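Eukaryotic translation initiation factor 2A (Schizosaccharomyces pombe, PDB 3WJ9) probably directs the codon-dependent binding of methionyl-tRNAi to 40S ribosomal subunits for a few specific mRNAs, and is seen here as its beta-propeller portion. Local coordinates at residues F7-S12 with G16-S21; R38-S43 with K47-A52; T69-A74 with K86-W91; I383-I388 with A404-R409. One frame throughout, in Å; residues are numbered along the deposited sequence.

Contact 1. Residues F7-S12 with G16-S21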
# COMPACT_ATOMS: atom_id res chain seq x y z
N PHE A 7 11.90 -11.72 6.36
CA PHE A 7 11.25 -10.45 6.67
C PHE A 7 12.32 -9.44 7.06
O PHE A 7 13.46 -9.80 7.33
CB PHE A 7 10.22 -10.62 7.79
CG PHE A 7 10.82 -11.05 9.10
CD1 PHE A 7 10.93 -12.40 9.42
CD2 PHE A 7 11.25 -10.12 10.03
CE1 PHE A 7 11.47 -12.81 10.62
CE2 PHE A 7 11.79 -10.52 11.24
CZ PHE A 7 11.90 -11.87 11.54
N ALA A 8 11.95 -8.16 7.09
CA ALA A 8 12.87 -7.11 7.50
C ALA A 8 12.42 -6.50 8.82
O ALA A 8 11.25 -6.58 9.18
CB ALA A 8 12.97 -6.04 6.43
N TYR A 9 13.36 -5.88 9.53
CA TYR A 9 13.02 -5.18 10.76
C TYR A 9 13.88 -3.93 10.91
O TYR A 9 15.02 -3.89 10.45
CB TYR A 9 13.21 -6.09 11.98
CG TYR A 9 14.66 -6.35 12.35
CD1 TYR A 9 15.37 -7.39 11.77
CD2 TYR A 9 15.31 -5.55 13.28
CE1 TYR A 9 16.69 -7.62 12.10
CE2 TYR A 9 16.63 -5.77 13.62
CZ TYR A 9 17.32 -6.82 13.03
OH TYR A 9 18.63 -7.05 13.36
N ARG A 10 13.31 -2.91 11.55
CA ARG A 10 14.06 -1.71 11.87
C ARG A 10 13.63 -1.17 13.22
O ARG A 10 12.53 -0.65 13.37
CB ARG A 10 13.88 -0.64 10.79
CG ARG A 10 14.69 0.62 11.04
CD ARG A 10 14.44 1.66 9.97
NE ARG A 10 13.05 2.12 9.96
CZ ARG A 10 12.60 3.14 10.69
NH1 ARG A 10 13.42 3.81 11.48
NH2 ARG A 10 11.32 3.48 10.62
N SER A 11 14.50 -1.32 14.21
CA SER A 11 14.23 -0.78 15.53
C SER A 11 15.09 0.46 15.75
O SER A 11 15.98 0.75 14.95
CB SER A 11 14.50 -1.83 16.61
OG SER A 11 15.86 -2.22 16.62
N SER A 12 14.83 1.18 16.84
CA SER A 12 15.62 2.35 17.19
C SER A 12 17.08 1.99 17.40
O SER A 12 17.96 2.84 17.38
CB SER A 12 15.06 3.01 18.45
OG SER A 12 15.17 2.15 19.57
N GLY A 16 17.85 -4.89 10.12
CA GLY A 16 18.34 -6.06 9.43
C GLY A 16 17.29 -6.87 8.71
O GLY A 16 16.09 -6.65 8.86
N LEU A 17 17.76 -7.82 7.91
CA LEU A 17 16.89 -8.78 7.26
C LEU A 17 17.03 -10.11 7.99
O LEU A 17 18.10 -10.43 8.50
CB LEU A 17 17.25 -8.91 5.77
CG LEU A 17 17.50 -7.56 5.07
CD1 LEU A 17 17.81 -7.74 3.59
CD2 LEU A 17 16.33 -6.61 5.27
N VAL A 18 15.95 -10.88 8.07
CA VAL A 18 15.95 -12.11 8.85
C VAL A 18 15.36 -13.27 8.06
O VAL A 18 14.18 -13.25 7.71
CB VAL A 18 15.16 -11.94 10.17
CG1 VAL A 18 15.12 -13.25 10.94
CG2 VAL A 18 15.77 -10.85 11.03
N ASN A 19 16.18 -14.28 7.79
CA ASN A 19 15.69 -15.48 7.12
C ASN A 19 15.14 -16.47 8.14
O ASN A 19 15.89 -17.19 8.80
CB ASN A 19 16.81 -16.13 6.29
CG ASN A 19 17.20 -15.29 5.09
OD1 ASN A 19 16.37 -14.59 4.51
ND2 ASN A 19 18.47 -15.36 4.70
N ALA A 20 13.81 -16.50 8.28
CA ALA A 20 13.14 -17.29 9.30
C ALA A 20 13.35 -18.79 9.10
O ALA A 20 13.26 -19.57 10.06
CB ALA A 20 11.66 -16.96 9.34
N SER A 21 13.60 -19.20 7.86
CA SER A 21 13.88 -20.59 7.56
C SER A 21 15.31 -20.95 7.98
O SER A 21 15.65 -22.13 8.09
CB SER A 21 13.69 -20.88 6.07
OG SER A 21 14.84 -20.48 5.34
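Phe-7 and Val-18 face each other as a hydrogen-bonded antiparallel pair, and here the packing is tight. Val-18 CB stands over one face of the Phe-7 ring, 3.8 Å from its centroid and 23° off the normal, which meets the geometry of a CH-pi contact. The two backbones are joined in both directions, with Val-18 N 2.8 Å from Phe-7 O. Two residues on, Tyr-9 repeats the pairing with Gly-16, its N 2.9 Å from Gly-16 O. The tyrosine chi1 of 73° places CG between the backbone N and the carbonyl carbon, which folds the ring across the partner strand; Gly-16 N lies 3.5 Å above the ring plane, toward its rim. Val-18 CG2 also reaches this ring, 3.5 Å from Tyr-9 CE1. A serine in place of Tyr-9 would probably uncover the glycine backbone and take from Val-18 CG2 the nearer of its two aromatic neighbours. On the reverse face, Ala-8 CB meets Leu-17 CD2 at 3.6 Å, and both side chains also touch Tyr-42 and Phe-49. The looser margin is at Ala-20, partly exposed, whose CB is 4.3 Å from Phe-7 CE1 at the ring edge. With strand 401-406 bonded along the other side of strand 6-11, this hairpin forms the outer part of a propeller blade completed by the C-terminal strand, the "velcro" closure of beta-propellers.

Contact 2. Residues R38-S43 with K47-A52; sequences RNACYS and KLFAYA
An antiparallel hairpin forms the two inner strands of a propeller blade, and Tyr-42 and Phe-49 meet on one of its faces as a T-shaped pair. The edge of Phe-49 is directed at the face of Tyr-42, with centroids 5.5 Å apart and planes at 60°. Phe-49 holds CG opposite its backbone N (chi1 173°), which brings CZ to 4.0 Å from Ala-40 CB as well. Leu-48 O lies at the edge of the Tyr-42 ring, near its plane, 3.3 Å from CD1. Replacing Tyr-42 by an alanine would probably leave the Phe-49 edge without its aromatic face and Gln-6, which bonds the hydroxyl, without that partner. At one end the register breaks in a classic beta bulge: Arg-38 N and, weakly, Asn-39 N both donate to Ala-52 O, the latter at 3.5 Å. In the middle, Cys-41 and Ala-50 exchange two bonds, the one from Ala-50 N to Cys-41 O being almost straight at 179°. Near the turn the backbone bond from Ser-43 N to Leu-48 O is joined by a side-chain one, Leu-48 N donating to Ser-43 OG at 3.0 Å. Ala-50, on the Cys-41 face, and Ser-43 beyond the strand end touch Phe-81 of the next blade.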
# COMPACT_ATOMS: atom_id res chain seq x y z
N ARG A 38 16.29 5.39 9.33
CA ARG A 38 15.09 6.13 9.69
C ARG A 38 13.87 5.63 8.92
O ARG A 38 12.74 5.99 9.22
CB ARG A 38 15.28 7.62 9.43
CG ARG A 38 15.59 7.96 7.98
CD ARG A 38 15.57 9.45 7.74
NE ARG A 38 16.64 10.14 8.45
CZ ARG A 38 16.73 11.46 8.57
NH1 ARG A 38 15.80 12.24 8.04
NH2 ARG A 38 17.74 12.00 9.24
N ASN A 39 14.13 4.79 7.91
CA ASN A 39 13.07 4.26 7.07
C ASN A 39 13.57 3.03 6.31
O ASN A 39 14.78 2.83 6.19
CB ASN A 39 12.57 5.32 6.10
CG ASN A 39 11.24 4.97 5.47
OD1 ASN A 39 10.50 4.14 6.00
ND2 ASN A 39 10.92 5.60 4.35
N ALA A 40 12.64 2.21 5.81
CA ALA A 40 13.00 1.01 5.06
C ALA A 40 11.81 0.47 4.26
O ALA A 40 10.66 0.71 4.62
CB ALA A 40 13.53 -0.06 6.00
N CYS A 41 12.10 -0.27 3.19
CA CYS A 41 11.06 -0.88 2.37
C CYS A 41 11.58 -1.94 1.40
O CYS A 41 12.78 -1.99 1.09
CB CYS A 41 10.31 0.20 1.58
SG CYS A 41 11.30 1.08 0.35
N TYR A 42 10.68 -2.80 0.92
CA TYR A 42 10.98 -3.79 -0.10
C TYR A 42 10.43 -3.36 -1.46
O TYR A 42 9.44 -2.63 -1.53
CB TYR A 42 10.40 -5.16 0.26
CG TYR A 42 11.20 -5.99 1.23
CD1 TYR A 42 12.42 -6.55 0.87
CD2 TYR A 42 10.72 -6.25 2.51
CE1 TYR A 42 13.15 -7.32 1.76
CE2 TYR A 42 11.44 -7.02 3.41
CZ TYR A 42 12.65 -7.55 3.03
OH TYR A 42 13.37 -8.32 3.92
N SER A 43 11.06 -3.82 -2.53
CA SER A 43 10.48 -3.70 -3.86
C SER A 43 9.30 -4.67 -3.95
O SER A 43 9.32 -5.71 -3.29
CB SER A 43 11.52 -3.99 -4.95
OG SER A 43 12.09 -5.28 -4.79
N LYS A 47 12.81 -8.39 -4.53
CA LYS A 47 14.16 -8.67 -5.00
C LYS A 47 15.16 -7.66 -4.44
O LYS A 47 16.36 -7.90 -4.44
CB LYS A 47 14.22 -8.67 -6.53
CG LYS A 47 13.49 -9.84 -7.17
CD LYS A 47 13.75 -9.89 -8.67
CE LYS A 47 13.01 -11.05 -9.33
NZ LYS A 47 13.26 -11.09 -10.79
N LEU A 48 14.65 -6.52 -3.97
CA LEU A 48 15.51 -5.46 -3.45
C LEU A 48 15.07 -4.96 -2.08
O LEU A 48 13.92 -5.10 -1.69
CB LEU A 48 15.56 -4.30 -4.44
CG LEU A 48 16.22 -4.56 -5.80
CD1 LEU A 48 16.21 -3.30 -6.66
CD2 LEU A 48 17.64 -5.07 -5.61
N PHE A 49 16.02 -4.36 -1.36
CA PHE A 49 15.76 -3.78 -0.05
C PHE A 49 16.42 -2.41 0.07
O PHE A 49 17.61 -2.27 -0.20
CB PHE A 49 16.24 -4.71 1.07
CG PHE A 49 16.17 -4.10 2.44
CD1 PHE A 49 14.97 -4.07 3.13
CD2 PHE A 49 17.30 -3.58 3.05
CE1 PHE A 49 14.90 -3.51 4.40
CE2 PHE A 49 17.24 -3.03 4.31
CZ PHE A 49 16.04 -2.99 4.99
N ALA A 50 15.65 -1.41 0.48
CA ALA A 50 16.17 -0.06 0.63
C ALA A 50 15.91 0.47 2.04
O ALA A 50 14.83 0.30 2.58
CB ALA A 50 15.56 0.87 -0.40
N TYR A 51 16.91 1.13 2.62
CA TYR A 51 16.72 1.79 3.90
C TYR A 51 17.34 3.17 3.89
O TYR A 51 18.36 3.40 3.24
CB TYR A 51 17.30 0.95 5.04
CG TYR A 51 18.79 0.75 4.98
CD1 TYR A 51 19.33 -0.34 4.32
CD2 TYR A 51 19.66 1.64 5.60
CE1 TYR A 51 20.70 -0.54 4.26
CE2 TYR A 51 21.02 1.45 5.55
CZ TYR A 51 21.54 0.36 4.88
OH TYR A 51 22.90 0.17 4.82
N ALA A 52 16.70 4.10 4.60
CA ALA A 52 17.14 5.48 4.59
C ALA A 52 17.85 5.86 5.88
O ALA A 52 17.37 5.55 6.98
CB ALA A 52 15.95 6.40 4.36

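Contact 3. Residues T69-A74 with K86-W91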
# COMPACT_ATOMS: atom_id res chain seq x y z
N THR A 69 23.58 -0.47 -4.61
CA THR A 69 23.50 0.89 -5.12
C THR A 69 23.60 1.93 -4.00
O THR A 69 23.16 1.69 -2.88
CB THR A 69 22.18 1.11 -5.88
OG1 THR A 69 22.02 0.08 -6.86
CG2 THR A 69 22.15 2.47 -6.57
N GLN A 70 24.18 3.08 -4.33
CA GLN A 70 24.26 4.18 -3.38
C GLN A 70 23.59 5.44 -3.91
O GLN A 70 23.94 5.94 -4.98
CB GLN A 70 25.71 4.47 -3.02
CG GLN A 70 25.85 5.55 -1.97
CD GLN A 70 25.01 5.25 -0.75
OE1 GLN A 70 25.38 4.43 0.08
NE2 GLN A 70 23.86 5.91 -0.65
N LEU A 71 22.63 5.96 -3.16
CA LEU A 71 21.94 7.19 -3.52
C LEU A 71 22.25 8.31 -2.53
O LEU A 71 22.03 8.15 -1.32
CB LEU A 71 20.43 6.96 -3.60
CG LEU A 71 19.99 5.70 -4.33
CD1 LEU A 71 18.47 5.60 -4.34
CD2 LEU A 71 20.54 5.68 -5.74
N PRO A 72 22.75 9.45 -3.03
CA PRO A 72 23.04 10.61 -2.18
C PRO A 72 21.77 11.34 -1.76
O PRO A 72 21.68 12.55 -1.93
CB PRO A 72 23.91 11.49 -3.08
CG PRO A 72 23.47 11.15 -4.46
CD PRO A 72 23.10 9.69 -4.44
N ALA A 73 20.81 10.60 -1.21
CA ALA A 73 19.55 11.17 -0.75
C ALA A 73 19.57 11.41 0.75
O ALA A 73 19.60 10.47 1.55
CB ALA A 73 18.40 10.26 -1.13
N ALA A 74 19.56 12.69 1.13
CA ALA A 74 19.60 13.07 2.54
C ALA A 74 18.24 13.59 3.00
O ALA A 74 17.41 13.98 2.19
CB ALA A 74 20.67 14.12 2.77
N LYS A 86 12.85 -1.05 -10.78
CA LYS A 86 13.89 -0.42 -11.58
C LYS A 86 13.99 1.07 -11.27
O LYS A 86 14.89 1.76 -11.76
CB LYS A 86 13.62 -0.63 -13.08
CG LYS A 86 13.89 -2.04 -13.56
CD LYS A 86 13.57 -2.19 -15.04
CE LYS A 86 13.96 -3.56 -15.55
NZ LYS A 86 15.43 -3.78 -15.50
N TYR A 87 13.05 1.57 -10.47
CA TYR A 87 13.08 2.96 -10.04
C TYR A 87 12.68 3.09 -8.57
O TYR A 87 11.82 2.37 -8.08
CB TYR A 87 12.17 3.82 -10.92
CG TYR A 87 12.50 3.74 -12.39
CD1 TYR A 87 13.56 4.45 -12.93
CD2 TYR A 87 11.75 2.94 -13.24
CE1 TYR A 87 13.86 4.38 -14.28
CE2 TYR A 87 12.04 2.86 -14.59
CZ TYR A 87 13.10 3.58 -15.10
OH TYR A 87 13.39 3.50 -16.45
N LEU A 88 13.33 4.03 -7.88
CA LEU A 88 13.05 4.28 -6.47
C LEU A 88 12.89 5.78 -6.24
O LEU A 88 13.75 6.57 -6.63
CB LEU A 88 14.18 3.72 -5.60
CG LEU A 88 14.08 3.89 -4.08
CD1 LEU A 88 13.09 2.90 -3.48
CD2 LEU A 88 15.44 3.74 -3.43
N SER A 89 11.79 6.17 -5.61
CA SER A 89 11.50 7.58 -5.36
C SER A 89 11.78 7.94 -3.90
O SER A 89 11.52 7.16 -2.99
CB SER A 89 10.05 7.91 -5.72
OG SER A 89 9.80 7.66 -7.09
N THR A 90 12.31 9.14 -3.68
CA THR A 90 12.69 9.59 -2.34
C THR A 90 12.10 10.96 -2.00
O THR A 90 12.50 11.97 -2.57
CB THR A 90 14.22 9.67 -2.19
OG1 THR A 90 14.75 10.62 -3.12
CG2 THR A 90 14.86 8.31 -2.43
N TRP A 91 11.18 10.99 -1.04
CA TRP A 91 10.60 12.24 -0.55
C TRP A 91 11.50 12.86 0.51
O TRP A 91 11.78 12.25 1.54
CB TRP A 91 9.20 12.02 0.02
CG TRP A 91 8.47 13.28 0.45
CD1 TRP A 91 7.54 13.97 -0.27
CD2 TRP A 91 8.59 13.98 1.70
NE1 TRP A 91 7.09 15.05 0.43
CE2 TRP A 91 7.72 15.08 1.65
CE3 TRP A 91 9.36 13.78 2.84
CZ2 TRP A 91 7.59 15.99 2.70
CZ3 TRP A 91 9.24 14.68 3.89
CH2 TRP A 91 8.36 15.77 3.81
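Leu-71 and Leu-88 make the closest approach, CD1 of the first standing 3.7 Å from CD2 of the second, with the side chains running at a slant to one another. Each leucine sends a single methyl to the meeting point: Leu-88 extends with CG opposite its backbone N (chi1 180°), whereas Leu-71 has CG opposite its carbonyl carbon (chi1 -45°). A second, looser touch joins Ala-73 CB to Thr-90 OG1 at 4.2 Å. No hydrogen bond crosses, and the nearest CA atoms, those of Ala-73 and Thr-90, are 7.2 Å apart, so this is packing between two sheets rather than pairing within one. Strand 67-71 is the outermost of its blade and strand 87-92 the second of the next, which makes the contact a piece of the apolar filling between successive propeller blades. In the next shell stands Trp-109 of strand 106-110: its side chain is touched by Leu-71 and Ala-73, and its NE1 is hydrogen-bonded to Thr-90 OG1, giving that buried hydroxyl a polar partner. Further out, Pro-72 centres an inverse gamma turn, marked by a weak bond of 2.7 Å from Ala-73 N to Leu-71 O, which redirects the chain after the strand. Backbone bonds from Leu-71 to Val-57, and from Leu-88 to Trp-109, hold the two leucines in their own sheets.

Contact 4. Residues I383-I388 with A404-R409; sequences IKIWHI and AFWRPR
Ile-383 and Ala-404 supply the nearer of two apolar contacts: the tip of the isoleucine, CD1, lies 3.6 Å from Ala-404 CB, and CG1 follows at 3.9 Å from the same methyl. The branch reaches across because CG1 stands opposite the carbonyl carbon (chi1 -63°) and the chain then runs on extended, with chi2 at 180°. Methyl against aromatic edge is the second kind. Ile-385 CG2 sits 4.0 Å from Trp-406 CH2, near the plane of the indole, so the isoleucine abuts the rim of the six-membered ring. Ile-385 CG1 is equally distant from CH2, and both branches therefore share that corner. Hydrogen bonding is absent between 383-388 and 404-409; even the CA atoms of Ile-383 and Ala-404 are 7.4 Å apart, which rules out strand pairing. The polar interactions lead outward instead. Trp-406 NE1, on the five-membered ring beside the CZ2 corner, is hydrogen-bonded to Glu-360 O, which ties the indole to strand 358-361 and is likely to limit its rotation. Past the end of strand 401-406, Arg-407 forms a salt bridge with Glu-63. As for the surroundings, strand 382-387 lies third in its four-stranded sheet, between strands 367-372 and 392-397, while strand 401-406 is the edge of the closing sheet beside strand 6-11, whose Tyr-9 and Phe-7 touch Ile-383 and Ile-385 respectively.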
# COMPACT_ATOMS: atom_id res chain seq x y z
N ILE A 383 7.95 -8.35 17.90
CA ILE A 383 7.64 -9.09 16.68
C ILE A 383 7.20 -10.50 17.04
O ILE A 383 7.82 -11.15 17.89
CB ILE A 383 8.85 -9.17 15.72
CG1 ILE A 383 9.27 -7.78 15.24
CG2 ILE A 383 8.53 -10.05 14.52
CD1 ILE A 383 10.46 -7.81 14.30
N LYS A 384 6.14 -10.98 16.40
CA LYS A 384 5.71 -12.36 16.59
C LYS A 384 5.23 -12.97 15.28
O LYS A 384 4.35 -12.41 14.62
CB LYS A 384 4.62 -12.45 17.66
CG LYS A 384 4.21 -13.87 18.00
CD LYS A 384 3.47 -13.91 19.32
CE LYS A 384 3.04 -15.33 19.67
NZ LYS A 384 2.21 -15.35 20.91
N ILE A 385 5.81 -14.10 14.90
CA ILE A 385 5.39 -14.82 13.70
C ILE A 385 4.55 -16.03 14.11
O ILE A 385 4.95 -16.81 14.97
CB ILE A 385 6.59 -15.29 12.85
CG1 ILE A 385 7.30 -14.09 12.21
CG2 ILE A 385 6.14 -16.23 11.75
CD1 ILE A 385 8.38 -13.47 13.08
N TRP A 386 3.38 -16.18 13.49
CA TRP A 386 2.44 -17.24 13.85
C TRP A 386 2.24 -18.22 12.71
O TRP A 386 2.35 -17.84 11.55
CB TRP A 386 1.07 -16.66 14.23
CG TRP A 386 1.08 -15.44 15.10
CD1 TRP A 386 1.55 -14.20 14.78
CD2 TRP A 386 0.54 -15.34 16.43
NE1 TRP A 386 1.36 -13.34 15.83
CE2 TRP A 386 0.74 -14.01 16.85
CE3 TRP A 386 -0.08 -16.23 17.30
CZ2 TRP A 386 0.34 -13.56 18.11
CZ3 TRP A 386 -0.48 -15.79 18.54
CH2 TRP A 386 -0.26 -14.46 18.94
N HIS A 387 1.92 -19.47 13.03
CA HIS A 387 1.43 -20.39 12.02
C HIS A 387 0.00 -20.00 11.66
O HIS A 387 -0.61 -19.19 12.34
CB HIS A 387 1.48 -21.83 12.50
CG HIS A 387 2.87 -22.36 12.68
ND1 HIS A 387 3.61 -22.13 13.81
CD2 HIS A 387 3.65 -23.10 11.86
CE1 HIS A 387 4.79 -22.71 13.69
NE2 HIS A 387 4.84 -23.30 12.51
N ILE A 388 -0.52 -20.59 10.59
CA ILE A 388 -1.90 -20.33 10.20
C ILE A 388 -2.85 -21.11 11.11
O ILE A 388 -4.06 -20.89 11.11
CB ILE A 388 -2.16 -20.70 8.72
CG1 ILE A 388 -3.32 -19.87 8.15
CG2 ILE A 388 -2.40 -22.19 8.57
CD1 ILE A 388 -3.04 -18.39 8.14
N ALA A 404 8.39 -3.79 10.68
CA ALA A 404 8.74 -5.19 10.48
C ALA A 404 7.79 -5.78 9.45
O ALA A 404 6.57 -5.78 9.65
CB ALA A 404 8.65 -5.96 11.79
N PHE A 405 8.33 -6.29 8.35
CA PHE A 405 7.49 -6.73 7.24
C PHE A 405 8.13 -7.85 6.43
O PHE A 405 9.35 -7.93 6.31
CB PHE A 405 7.17 -5.54 6.32
CG PHE A 405 8.32 -4.59 6.13
CD1 PHE A 405 9.34 -4.87 5.23
CD2 PHE A 405 8.39 -3.41 6.85
CE1 PHE A 405 10.40 -4.00 5.06
CE2 PHE A 405 9.44 -2.53 6.68
CZ PHE A 405 10.45 -2.83 5.78
N TRP A 406 7.29 -8.72 5.87
CA TRP A 406 7.73 -9.81 5.02
C TRP A 406 8.40 -9.33 3.75
O TRP A 406 8.08 -8.25 3.24
CB TRP A 406 6.54 -10.70 4.64
CG TRP A 406 5.94 -11.46 5.77
CD1 TRP A 406 4.71 -11.27 6.33
CD2 TRP A 406 6.53 -12.56 6.48
NE1 TRP A 406 4.50 -12.17 7.34
CE2 TRP A 406 5.60 -12.97 7.45
CE3 TRP A 406 7.75 -13.23 6.38
CZ2 TRP A 406 5.86 -14.03 8.33
CZ3 TRP A 406 8.01 -14.27 7.25
CH2 TRP A 406 7.06 -14.66 8.21
N ARG A 407 9.33 -10.13 3.23
CA ARG A 407 9.86 -9.90 1.90
C ARG A 407 8.91 -10.54 0.89
O ARG A 407 8.82 -11.77 0.81
CB ARG A 407 11.26 -10.49 1.76
CG ARG A 407 11.84 -10.37 0.36
CD ARG A 407 12.99 -11.33 0.16
NE ARG A 407 12.57 -12.72 0.34
CZ ARG A 407 13.35 -13.77 0.11
NH1 ARG A 407 14.59 -13.59 -0.32
NH2 ARG A 407 12.88 -15.00 0.29
N PRO A 408 8.20 -9.71 0.11
CA PRO A 408 7.15 -10.18 -0.80
C PRO A 408 7.68 -11.02 -1.96
O PRO A 408 8.65 -10.63 -2.60
CB PRO A 408 6.53 -8.89 -1.32
CG PRO A 408 7.63 -7.89 -1.22
CD PRO A 408 8.40 -8.25 0.01
N ARG A 409 7.05 -12.17 -2.21
CA ARG A 409 7.41 -13.01 -3.34
C ARG A 409 6.18 -13.22 -4.23
O ARG A 409 5.06 -13.32 -3.73
CB ARG A 409 7.95 -14.37 -2.88
CG ARG A 409 8.93 -14.31 -1.72
CD ARG A 409 10.10 -13.37 -1.98
NE ARG A 409 10.99 -13.83 -3.04
CZ ARG A 409 12.01 -13.13 -3.51
NH1 ARG A 409 12.27 -11.92 -3.02
NH2 ARG A 409 12.77 -13.62 -4.48

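Contacts 1, 2, 3 and 4 come in series along the chain, yet the last returns to the first: strands 6-11 and 401-406 are neighbours in one sheet, and the centres of contacts 1 and 4 are 10 Å apart. Contact 2 lies 11 Å from contact 1 and 10 Å from contact 3, between centres, on the next blade round; contact 3 shares its sheet through strand 67-71 and reaches the following one. Contacts 3 and 4 do not touch, their centres being 26 Å apart. Contacts 1 and 2 are hairpins within blades, whereas 3 and 4 fill the seams between blades, so together they follow the propeller ring across its closure.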